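Local coordinates for protein aldehyde dehydrogenase (Listeria monocytogenes, PDB 3K9D) that probably catalyses oxidation or reduction of aldehyde or oxo groups with NAD or NADP as the hydride carrier, at residues K264-I268 with A348-A352; V236-L240 with E270-Q274. All coordinates share one frame; numbering follows the deposited sequence.

In the fold
Both interactions use helix 261-273: interaction 1 takes its early turns at 264-268, interaction 2 its last turn at 270-274, and the two centres lie 12 Å apart. Along the chain the segments alternate, 236-240, 264-268, 270-274 and then 348-352. Interaction 1 sets the helix on strand 346-352 of the parallel seven-stranded sheet, whereas interaction 2 sets it beside helix 232-243, and side chains from both helices reach strand 223-226. One helix is thus held by the sheet beneath it and by a neighbouring helix. From helix 232-243, Lys237 and His238 reach the second subunit, so this alpha/beta layer also borders the dimer interface.

Interaction 1: K264-I268 with A348-A352; sequences KEAVI and AFYTA
Phe349 reaches from the strand to three helix side chains. At its edge, close to the ring plane, lies Val267, with CG1 4.0 Å from Phe349 CE1. Ile268 comes in obliquely, its CG1 3.7 Å from Phe349 CZ. Lys264 also approaches at a slant, and its NZ stands 3.9 Å from Phe349 CE2. Two residues along the strand, Thr351 meets the same lysine: the side chains cross at about a right angle, Lys264 CD packs 3.5 Å from Thr351 OG1, and Lys264 NZ gives that oxygen a weak hydrogen bond of 3.3 Å. The lysine runs extended from the helix until it bends at chi4 (82°), which turns NZ toward Thr351 OG1 and the Phe349 ring. There its stronger partner is Glu328, in a salt bridge from the neighbouring strand 324-328, so the ammonium group spans two strands. Val259, on strand 256-260, also touches Lys264, Val267 and Phe349. The backbone of Phe349 is hydrogen-bonded to Ala327 and Glu329, that of Tyr350 to Val257, which fixes 346-352 between its neighbours. Segments 264-268 and 348-352 run nearly antiparallel, at 160°: helix 261-273 follows strand 256-260 and packs on the parallel sheet, the alpha/beta arrangement of the aldehyde dehydrogenase catalytic domain.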
loop_
_atom_site.group_PDB
_atom_site.type_symbol
_atom_site.label_atom_id
_atom_site.label_comp_id
_atom_site.label_asym_id
_atom_site.label_seq_id
_atom_site.Cartn_x
_atom_site.Cartn_y
_atom_site.Cartn_z
ATOM N N LYS A 264 21.041 24.361 27.972
ATOM C CA LYS A 264 19.672 24.512 28.512
ATOM C C LYS A 264 19.346 25.964 28.877
ATOM O O LYS A 264 18.378 26.523 28.373
ATOM C CB LYS A 264 19.482 23.602 29.728
ATOM C CG LYS A 264 18.124 23.730 30.406
ATOM C CD LYS A 264 18.066 22.916 31.671
ATOM C CE LYS A 264 16.907 23.384 32.545
ATOM N NZ LYS A 264 15.610 22.796 32.113
ATOM N N GLU A 265 20.181 26.556 29.734
ATOM C CA GLU A 265 20.118 27.982 30.080
ATOM C C GLU A 265 19.979 28.894 28.873
ATOM O O GLU A 265 19.104 29.753 28.848
ATOM C CB GLU A 265 21.369 28.408 30.847
ATOM C CG GLU A 265 21.196 28.503 32.338
ATOM C CD GLU A 265 22.385 29.168 33.015
ATOM O OE1 GLU A 265 22.975 28.537 33.914
ATOM O OE2 GLU A 265 22.740 30.308 32.645
ATOM N N ALA A 266 20.844 28.699 27.878
ATOM C CA ALA A 266 20.829 29.516 26.662
ATOM C C ALA A 266 19.532 29.365 25.864
ATOM O O ALA A 266 18.978 30.353 25.365
ATOM C CB ALA A 266 22.035 29.184 25.795
ATOM N N VAL A 267 19.047 28.124 25.769
ATOM C CA VAL A 267 17.801 27.809 25.074
ATOM C C VAL A 267 16.560 28.387 25.783
ATOM O O VAL A 267 15.689 28.993 25.140
ATOM C CB VAL A 267 17.649 26.268 24.827
ATOM C CG1 VAL A 267 16.262 25.943 24.321
ATOM C CG2 VAL A 267 18.688 25.803 23.788
ATOM N N ILE A 268 16.490 28.207 27.097
ATOM C CA ILE A 268 15.384 28.764 27.889
ATOM C C ILE A 268 15.346 30.293 27.755
ATOM O O ILE A 268 14.298 30.846 27.427
ATOM C CB ILE A 268 15.427 28.289 29.372
ATOM C CG1 ILE A 268 15.209 26.765 29.417
ATOM C CG2 ILE A 268 14.394 29.040 30.227
ATOM C CD1 ILE A 268 14.969 26.186 30.767
ATOM N N ALA A 348 6.162 20.271 25.807
ATOM C CA ALA A 348 7.066 19.708 26.818
ATOM C C ALA A 348 8.500 20.165 26.606
ATOM O O ALA A 348 8.894 20.503 25.493
ATOM C CB ALA A 348 7.001 18.167 26.808
ATOM N N PHE A 349 9.292 20.155 27.676
ATOM C CA PHE A 349 10.707 20.528 27.608
ATOM C C PHE A 349 11.572 19.529 28.397
ATOM O O PHE A 349 11.482 19.462 29.620
ATOM C CB PHE A 349 10.900 21.946 28.155
ATOM C CG PHE A 349 12.255 22.540 27.869
ATOM C CD1 PHE A 349 12.416 23.472 26.848
ATOM C CD2 PHE A 349 13.370 22.197 28.649
ATOM C CE1 PHE A 349 13.644 24.018 26.582
ATOM C CE2 PHE A 349 14.614 22.745 28.377
ATOM C CZ PHE A 349 14.745 23.665 27.364
ATOM N N TYR A 350 12.407 18.766 27.690
ATOM C CA TYR A 350 13.260 17.744 28.320
ATOM C C TYR A 350 14.728 18.145 28.298
ATOM O O TYR A 350 15.200 18.774 27.344
ATOM C CB TYR A 350 13.166 16.410 27.584
ATOM C CG TYR A 350 11.834 15.695 27.602
ATOM C CD1 TYR A 350 11.541 14.751 28.593
ATOM C CD2 TYR A 350 10.890 15.919 26.601
ATOM C CE1 TYR A 350 10.332 14.053 28.588
ATOM C CE2 TYR A 350 9.658 15.250 26.606
ATOM C CZ TYR A 350 9.393 14.312 27.592
ATOM O OH TYR A 350 8.196 13.635 27.592
ATOM N N THR A 351 15.453 17.728 29.328
ATOM C CA THR A 351 16.900 17.908 29.403
ATOM C C THR A 351 17.614 16.549 29.443
ATOM O O THR A 351 17.320 15.693 30.281
ATOM C CB THR A 351 17.301 18.765 30.615
ATOM O OG1 THR A 351 16.505 19.964 30.633
ATOM C CG2 THR A 351 18.793 19.137 30.558
ATOM N N ALA A 352 18.521 16.366 28.490
ATOM C CA ALA A 352 19.383 15.187 28.367
ATOM C C ALA A 352 20.830 15.649 28.541
ATOM O O ALA A 352 21.086 16.853 28.497
ATOM C CB ALA A 352 19.186 14.561 27.002
#

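Interaction 2: V236-L240 with E270-Q274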
loop_
_atom_site.group_PDB
_atom_site.type_symbol
_atom_site.label_atom_id
_atom_site.label_comp_id
_atom_site.label_asym_id
_atom_site.label_seq_id
_atom_site.Cartn_x
_atom_site.Cartn_y
_atom_site.Cartn_z
ATOM N N VAL A 236 14.848 28.426 17.859
ATOM C CA VAL A 236 13.699 28.933 18.585
ATOM C C VAL A 236 12.640 29.529 17.645
ATOM O O VAL A 236 11.462 29.226 17.789
ATOM C CB VAL A 236 14.116 29.930 19.714
ATOM C CG1 VAL A 236 12.904 30.537 20.370
ATOM C CG2 VAL A 236 14.964 29.211 20.777
ATOM N N LYS A 237 13.067 30.346 16.678
ATOM C CA LYS A 237 12.152 30.994 15.713
ATOM C C LYS A 237 11.401 29.949 14.888
ATOM O O LYS A 237 10.201 30.064 14.687
ATOM C CB LYS A 237 12.931 31.935 14.788
ATOM C CG LYS A 237 12.119 32.645 13.719
ATOM C CD LYS A 237 13.037 33.204 12.638
ATOM C CE LYS A 237 12.233 33.811 11.491
ATOM N NZ LYS A 237 11.540 32.767 10.659
ATOM N N HIS A 238 12.118 28.926 14.432
ATOM C CA HIS A 238 11.502 27.825 13.683
ATOM C C HIS A 238 10.447 27.068 14.503
ATOM O O HIS A 238 9.342 26.850 14.032
ATOM C CB HIS A 238 12.564 26.878 13.135
ATOM C CG HIS A 238 13.310 27.419 11.950
ATOM N ND1 HIS A 238 14.480 26.855 11.488
ATOM C CD2 HIS A 238 13.044 28.461 11.124
ATOM C CE1 HIS A 238 14.909 27.533 10.439
ATOM N NE2 HIS A 238 14.055 28.509 10.195
ATOM N N ILE A 239 10.788 26.712 15.733
ATOM C CA ILE A 239 9.889 25.959 16.618
ATOM C C ILE A 239 8.643 26.800 16.916
ATOM O O ILE A 239 7.529 26.287 16.922
ATOM C CB ILE A 239 10.615 25.538 17.930
ATOM C CG1 ILE A 239 11.732 24.530 17.617
ATOM C CG2 ILE A 239 9.634 24.957 18.962
ATOM C CD1 ILE A 239 12.650 24.202 18.778
ATOM N N LEU A 240 8.842 28.098 17.147
ATOM C CA LEU A 240 7.727 29.011 17.374
ATOM C C LEU A 240 6.901 29.228 16.114
ATOM O O LEU A 240 5.683 29.249 16.204
ATOM C CB LEU A 240 8.190 30.350 17.974
ATOM C CG LEU A 240 8.873 30.232 19.341
ATOM C CD1 LEU A 240 9.272 31.608 19.824
ATOM C CD2 LEU A 240 7.954 29.562 20.359
ATOM N N GLU A 270 16.491 32.218 25.322
ATOM C CA GLU A 270 16.053 32.570 23.981
ATOM C C GLU A 270 14.566 32.324 23.757
ATOM O O GLU A 270 13.885 33.169 23.146
ATOM C CB GLU A 270 16.901 31.848 22.934
ATOM C CG GLU A 270 16.744 32.339 21.490
ATOM C CD GLU A 270 17.072 33.809 21.278
ATOM O OE1 GLU A 270 17.875 34.375 22.043
ATOM O OE2 GLU A 270 16.493 34.407 20.342
ATOM N N PHE A 271 14.064 31.176 24.237
ATOM C CA PHE A 271 12.632 30.874 24.156
ATOM C C PHE A 271 11.858 32.014 24.824
ATOM O O PHE A 271 10.901 32.533 24.251
ATOM C CB PHE A 271 12.287 29.488 24.755
ATOM C CG PHE A 271 12.127 28.385 23.711
ATOM C CD1 PHE A 271 11.089 28.433 22.775
ATOM C CD2 PHE A 271 13.012 27.313 23.667
ATOM C CE1 PHE A 271 10.934 27.424 21.799
ATOM C CE2 PHE A 271 12.867 26.292 22.710
ATOM C CZ PHE A 271 11.815 26.352 21.774
ATOM N N ARG A 272 12.320 32.425 26.005
ATOM C CA ARG A 272 11.763 33.604 26.711
ATOM C C ARG A 272 11.783 34.927 25.949
ATOM O O ARG A 272 10.759 35.615 25.876
ATOM C CB ARG A 272 12.426 33.784 28.068
ATOM C CG ARG A 272 11.792 32.935 29.114
ATOM C CD ARG A 272 12.551 32.960 30.428
ATOM N NE ARG A 272 11.811 32.175 31.405
ATOM C CZ ARG A 272 12.344 31.528 32.436
ATOM N NH1 ARG A 272 13.647 31.555 32.658
ATOM N NH2 ARG A 272 11.555 30.851 33.253
ATOM N N LYS A 273 12.944 35.274 25.395
ATOM C CA LYS A 273 13.128 36.458 24.539
ATOM C C LYS A 273 12.133 36.525 23.369
ATOM O O LYS A 273 11.615 37.601 23.022
ATOM C CB LYS A 273 14.569 36.478 23.991
ATOM C CG LYS A 273 15.048 37.851 23.525
ATOM C CD LYS A 273 16.258 37.771 22.633
ATOM C CE LYS A 273 16.401 39.105 21.899
ATOM N NZ LYS A 273 17.321 39.093 20.732
ATOM N N GLN A 274 11.844 35.367 22.782
ATOM C CA GLN A 274 10.992 35.291 21.600
ATOM C C GLN A 274 9.509 35.023 21.907
ATOM O O GLN A 274 8.705 34.813 20.992
ATOM C CB GLN A 274 11.536 34.223 20.651
ATOM C CG GLN A 274 12.821 34.610 19.940
ATOM C CD GLN A 274 13.127 33.709 18.743
ATOM O OE1 GLN A 274 12.268 33.452 17.906
ATOM N NE2 GLN A 274 14.361 33.264 18.646
#
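Val236 has CG1 opposite its own nitrogen across the CA-CB bond, which spreads the two methyls over the Phe271 ring, while chi1 of Phe271 at -99°, away from the usual staggered values, carries that ring toward helix 232-243. CG2 of Val236 sits above one face, 4.0 Å from the centroid and 12° off the normal, a CH-pi contact. Leu240 and Ile239 lie at the ring edge: Leu240 CD2 is near the ring plane at 3.9 Å from Phe271 CE1, and Ile239 CD1 is 3.8 Å from Phe271 CZ. Ile226 on strand 223-226 and Phe278 on strand 276-278 also touch this ring, so it is wedged between the helices and the sheet.

Gln274, the first residue past the helix, lays its amide along helix 232-243. Its NE2 packs 3.5 Å from Val236 CB and its OE1 3.3 Å from Lys237 CA, while Leu240 CD1 rests 3.6 Å from Gln274 CB. Two acceptors grip NE2: the carbonyl O of Pro233, and the anti lone pair of Glu270 OE2, 3.0 Å from Gln274 NE2 at 162°. The ammonium group of Lys237 is engaged elsewhere, in salt bridges with Asp241 and with Glu451 and Glu453 of the second subunit. Between the two segments the contact is van der Waals packing, the Gln274 amide included; Glu270 holds that amide to its own helix, and Pro233 O links it to the start of helix 232-243.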